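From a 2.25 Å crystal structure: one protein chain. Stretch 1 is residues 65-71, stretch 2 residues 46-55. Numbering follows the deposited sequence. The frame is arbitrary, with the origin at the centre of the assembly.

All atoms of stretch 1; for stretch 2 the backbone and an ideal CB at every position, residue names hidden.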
# COMPACT_ATOMS: atom_id res chain seq x y z
N GLU A 65 7.84 -7.24 3.85
CA GLU A 65 7.29 -6.01 3.26
C GLU A 65 6.23 -6.39 2.18
O GLU A 65 5.16 -5.77 2.13
CB GLU A 65 8.45 -5.23 2.64
CG GLU A 65 8.12 -3.82 2.25
CD GLU A 65 9.32 -2.93 2.03
OE1 GLU A 65 10.45 -3.43 1.78
OE2 GLU A 65 9.11 -1.70 2.09
N LYS A 66 6.50 -7.43 1.35
CA LYS A 66 5.56 -7.92 0.33
C LYS A 66 4.30 -8.48 1.02
O LYS A 66 3.18 -8.16 0.62
CB LYS A 66 6.19 -9.02 -0.57
CG LYS A 66 7.25 -8.49 -1.54
CD LYS A 66 7.80 -9.57 -2.46
CE LYS A 66 8.90 -9.02 -3.34
NZ LYS A 66 9.51 -10.07 -4.19
N TYR A 67 4.50 -9.29 2.08
CA TYR A 67 3.40 -9.83 2.89
C TYR A 67 2.67 -8.71 3.67
O TYR A 67 1.45 -8.77 3.80
CB TYR A 67 3.91 -10.93 3.84
CG TYR A 67 4.15 -12.24 3.12
CD1 TYR A 67 3.08 -13.05 2.73
CD2 TYR A 67 5.44 -12.64 2.78
CE1 TYR A 67 3.29 -14.23 2.02
CE2 TYR A 67 5.66 -13.83 2.08
CZ TYR A 67 4.59 -14.63 1.72
OH TYR A 67 4.80 -15.81 1.04
N GLY A 68 3.42 -7.70 4.13
CA GLY A 68 2.92 -6.53 4.85
C GLY A 68 1.95 -5.65 4.08
O GLY A 68 0.96 -5.18 4.64
N ILE A 69 2.22 -5.40 2.78
CA ILE A 69 1.32 -4.59 1.93
C ILE A 69 -0.02 -5.26 1.85
O ILE A 69 -1.05 -4.62 2.06
CB ILE A 69 1.94 -4.28 0.52
CG1 ILE A 69 3.18 -3.35 0.62
CG2 ILE A 69 0.88 -3.73 -0.50
CD1 ILE A 69 4.13 -3.40 -0.57
N LYS A 70 -0.02 -6.58 1.59
CA LYS A 70 -1.25 -7.38 1.47
C LYS A 70 -2.01 -7.47 2.80
O LYS A 70 -3.23 -7.35 2.79
CB LYS A 70 -0.94 -8.79 0.97
CG LYS A 70 -0.23 -8.86 -0.39
CD LYS A 70 -1.20 -8.86 -1.59
CE LYS A 70 -2.11 -10.07 -1.68
NZ LYS A 70 -1.36 -11.36 -1.70
N SER A 71 -1.31 -7.69 3.91
CA SER A 71 -1.91 -7.80 5.25
C SER A 71 -2.55 -6.49 5.68
O SER A 71 -3.63 -6.51 6.28
CB SER A 71 -0.87 -8.24 6.28
OG SER A 71 -0.64 -9.63 6.18
N UNK A 46 -3.28 -6.51 -6.31
CA UNK A 46 -2.25 -6.16 -5.33
C UNK A 46 -0.95 -6.95 -5.62
O UNK A 46 0.13 -6.36 -5.57
CB UNK A 46 -2.75 -6.44 -3.91
N UNK A 47 -1.07 -8.26 -6.03
CA UNK A 47 0.10 -9.07 -6.42
C UNK A 47 0.82 -8.45 -7.63
O UNK A 47 2.04 -8.39 -7.65
CB UNK A 47 -0.33 -10.50 -6.74
N UNK A 48 0.03 -8.01 -8.64
CA UNK A 48 0.51 -7.37 -9.86
C UNK A 48 1.28 -6.08 -9.56
O UNK A 48 2.32 -5.82 -10.17
CB UNK A 48 -0.67 -7.07 -10.79
N UNK A 49 0.75 -5.24 -8.64
CA UNK A 49 1.42 -3.99 -8.26
C UNK A 49 2.73 -4.30 -7.51
O UNK A 49 3.72 -3.62 -7.71
CB UNK A 49 0.50 -3.13 -7.39
N UNK A 50 2.72 -5.32 -6.66
CA UNK A 50 3.92 -5.72 -5.92
C UNK A 50 5.04 -6.14 -6.91
O UNK A 50 6.18 -5.67 -6.79
CB UNK A 50 3.59 -6.86 -4.96
N UNK A 51 4.66 -6.92 -7.94
CA UNK A 51 5.55 -7.35 -9.01
C UNK A 51 6.06 -6.12 -9.83
O UNK A 51 7.24 -6.06 -10.17
CB UNK A 51 4.82 -8.34 -9.92
N UNK A 52 5.17 -5.17 -10.13
CA UNK A 52 5.44 -3.91 -10.84
C UNK A 52 6.49 -3.07 -10.06
O UNK A 52 7.42 -2.54 -10.66
CB UNK A 52 4.14 -3.12 -11.02
N UNK A 53 6.32 -2.94 -8.73
CA UNK A 53 7.27 -2.21 -7.88
C UNK A 53 8.72 -2.73 -8.07
O UNK A 53 9.64 -1.93 -8.24
CB UNK A 53 6.86 -2.34 -6.41
N UNK A 54 8.90 -4.06 -8.04
CA UNK A 54 10.20 -4.73 -8.17
C UNK A 54 10.71 -4.70 -9.62
O UNK A 54 11.82 -4.26 -9.85
CB UNK A 54 10.09 -6.18 -7.68
N UNK A 55 9.91 -5.21 -10.58
CA UNK A 55 10.30 -5.33 -11.99
C UNK A 55 10.46 -4.03 -12.77
O UNK A 55 11.41 -3.90 -13.52
CB UNK A 55 9.26 -6.19 -12.71

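Both stretches are helical, and their axes run closer to antiparallel than parallel, at 144°, with a closest approach of 10.6 Å. All ten backbones of stretch 2 have helical angles, so proline aside, the backbone restricts little. What stretch 1 offers decides the rest.

Position 46 points its CA-to-CB bond toward stretch 1. Its ideal CB lies 3.7 Å from Lys70 CD, against the aliphatic part of that side chain. An apolar residue of almost any size would suit, from alanine up to leucine or methionine. The deposited residue is Leu46. Its CB sits 3.7 Å from Lys70 CD, and its chi1 is m.

Position 47 points sideways. Its ideal CB is 5.2 Å from Lys70 NZ, so a positive charge lies within reach of a short side chain. Aspartate or glutamate fits best, and asparagine or glutamine could also accept a hydrogen bond. The residue is Asp47. Its OD1 accepts a hydrogen bond from Lys70 NZ at 3.0 Å, as part of a salt bridge. Lys70 curls to meet it, with all four chi angles m.

Position 48 has nothing of stretch 1 within 5.5 Å of its ideal CB. Many residues would do, polar ones included. It is Asp48, whose OD1 makes a salt bridge with the residue at 51.

Position 49 is likewise beyond the reach of stretch 1, which expresses no preference. The residue is Val49, with chi1 t.

Position 50 points toward stretch 1, and the CA of Lys66 is the nearest across the stretches to its own. The ideal CB is 5.3 Å from Lys66 CG, which leaves a gap lined by Lys66, Ile69 and the carbons of Lys70. A medium to large aliphatic residue should fill it: isoleucine, leucine or methionine. The residue is Ile50, which has the largest covered area of the stretch. Its CD1 lies 3.7 Å from Lys70 CG and 4.1 Å from Ile69 CG2. Its CG2 packs 3.8 Å from Lys66 CG.

Position 51 points away, so a long polar residue is easily accommodated. It is Arg51. Arg51 NH1 donates a hydrogen bond to Asp48 OD1 at 3.0 Å, part of a salt bridge between residues about one helical turn apart.

Position 52 is out of reach, and small or polar residues would suit. In Thr52, OG1 donates a hydrogen bond to the backbone O of Asp48 at 2.8 Å.

Position 53 points toward stretch 1 but has none of it within 5.5 Å of the ideal CB. A longer apolar residue could reach Ile69. Leu53 does so loosely, with CD1 4.5 Å from Ile69 CD1.

Position 54 points toward stretch 1, with its ideal CB 5.3 Å from Lys66 NZ. An acid could address that charge, and an aliphatic residue could pack on the lysine carbons. The residue is Val54, which takes the second course: CG2 is 4.0 Å from Lys66 CE.

Position 55 is out of reach, and polar residues are acceptable. It is Asp55, which makes no contact with stretch 1.

Stretch 2, residues 46-55: LDDVIRTLVD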
# COMPACT_ATOMS: atom_id res chain seq x y z
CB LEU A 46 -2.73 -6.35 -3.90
CG LEU A 46 -3.91 -5.45 -3.49
CD1 LEU A 46 -4.68 -6.05 -2.31
CD2 LEU A 46 -3.46 -4.00 -3.20
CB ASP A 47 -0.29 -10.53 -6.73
CG ASP A 47 -0.72 -11.33 -5.52
OD1 ASP A 47 -0.19 -11.06 -4.42
OD2 ASP A 47 -1.58 -12.23 -5.67
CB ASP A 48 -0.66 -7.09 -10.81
CG ASP A 48 -1.43 -8.31 -11.34
OD1 ASP A 48 -0.89 -9.44 -11.28
OD2 ASP A 48 -2.58 -8.13 -11.79
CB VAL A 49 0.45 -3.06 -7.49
CG1 VAL A 49 1.18 -1.88 -6.85
CG2 VAL A 49 -0.65 -2.57 -8.41
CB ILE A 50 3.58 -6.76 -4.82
CG1 ILE A 50 2.87 -6.04 -3.64
CG2 ILE A 50 4.84 -7.48 -4.33
CD1 ILE A 50 2.00 -6.96 -2.73
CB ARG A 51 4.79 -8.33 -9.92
CG ARG A 51 5.66 -9.35 -10.63
CD ARG A 51 4.84 -10.31 -11.50
NE ARG A 51 3.82 -11.05 -10.74
CZ ARG A 51 2.51 -10.87 -10.85
NH1 ARG A 51 2.02 -9.97 -11.70
NH2 ARG A 51 1.67 -11.59 -10.11
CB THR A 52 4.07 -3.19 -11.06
OG1 THR A 52 3.32 -3.97 -11.98
CG2 THR A 52 4.19 -1.77 -11.59
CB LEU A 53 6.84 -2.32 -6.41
CG LEU A 53 5.76 -1.36 -5.94
CD1 LEU A 53 5.13 -1.85 -4.62
CD2 LEU A 53 6.32 0.01 -5.73
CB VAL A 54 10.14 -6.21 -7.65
CG1 VAL A 54 11.46 -6.95 -7.89
CG2 VAL A 54 9.75 -6.28 -6.17
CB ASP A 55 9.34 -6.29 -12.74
CG ASP A 55 9.33 -7.74 -12.27
OD1 ASP A 55 10.18 -8.11 -11.42
OD2 ASP A 55 8.49 -8.53 -12.77
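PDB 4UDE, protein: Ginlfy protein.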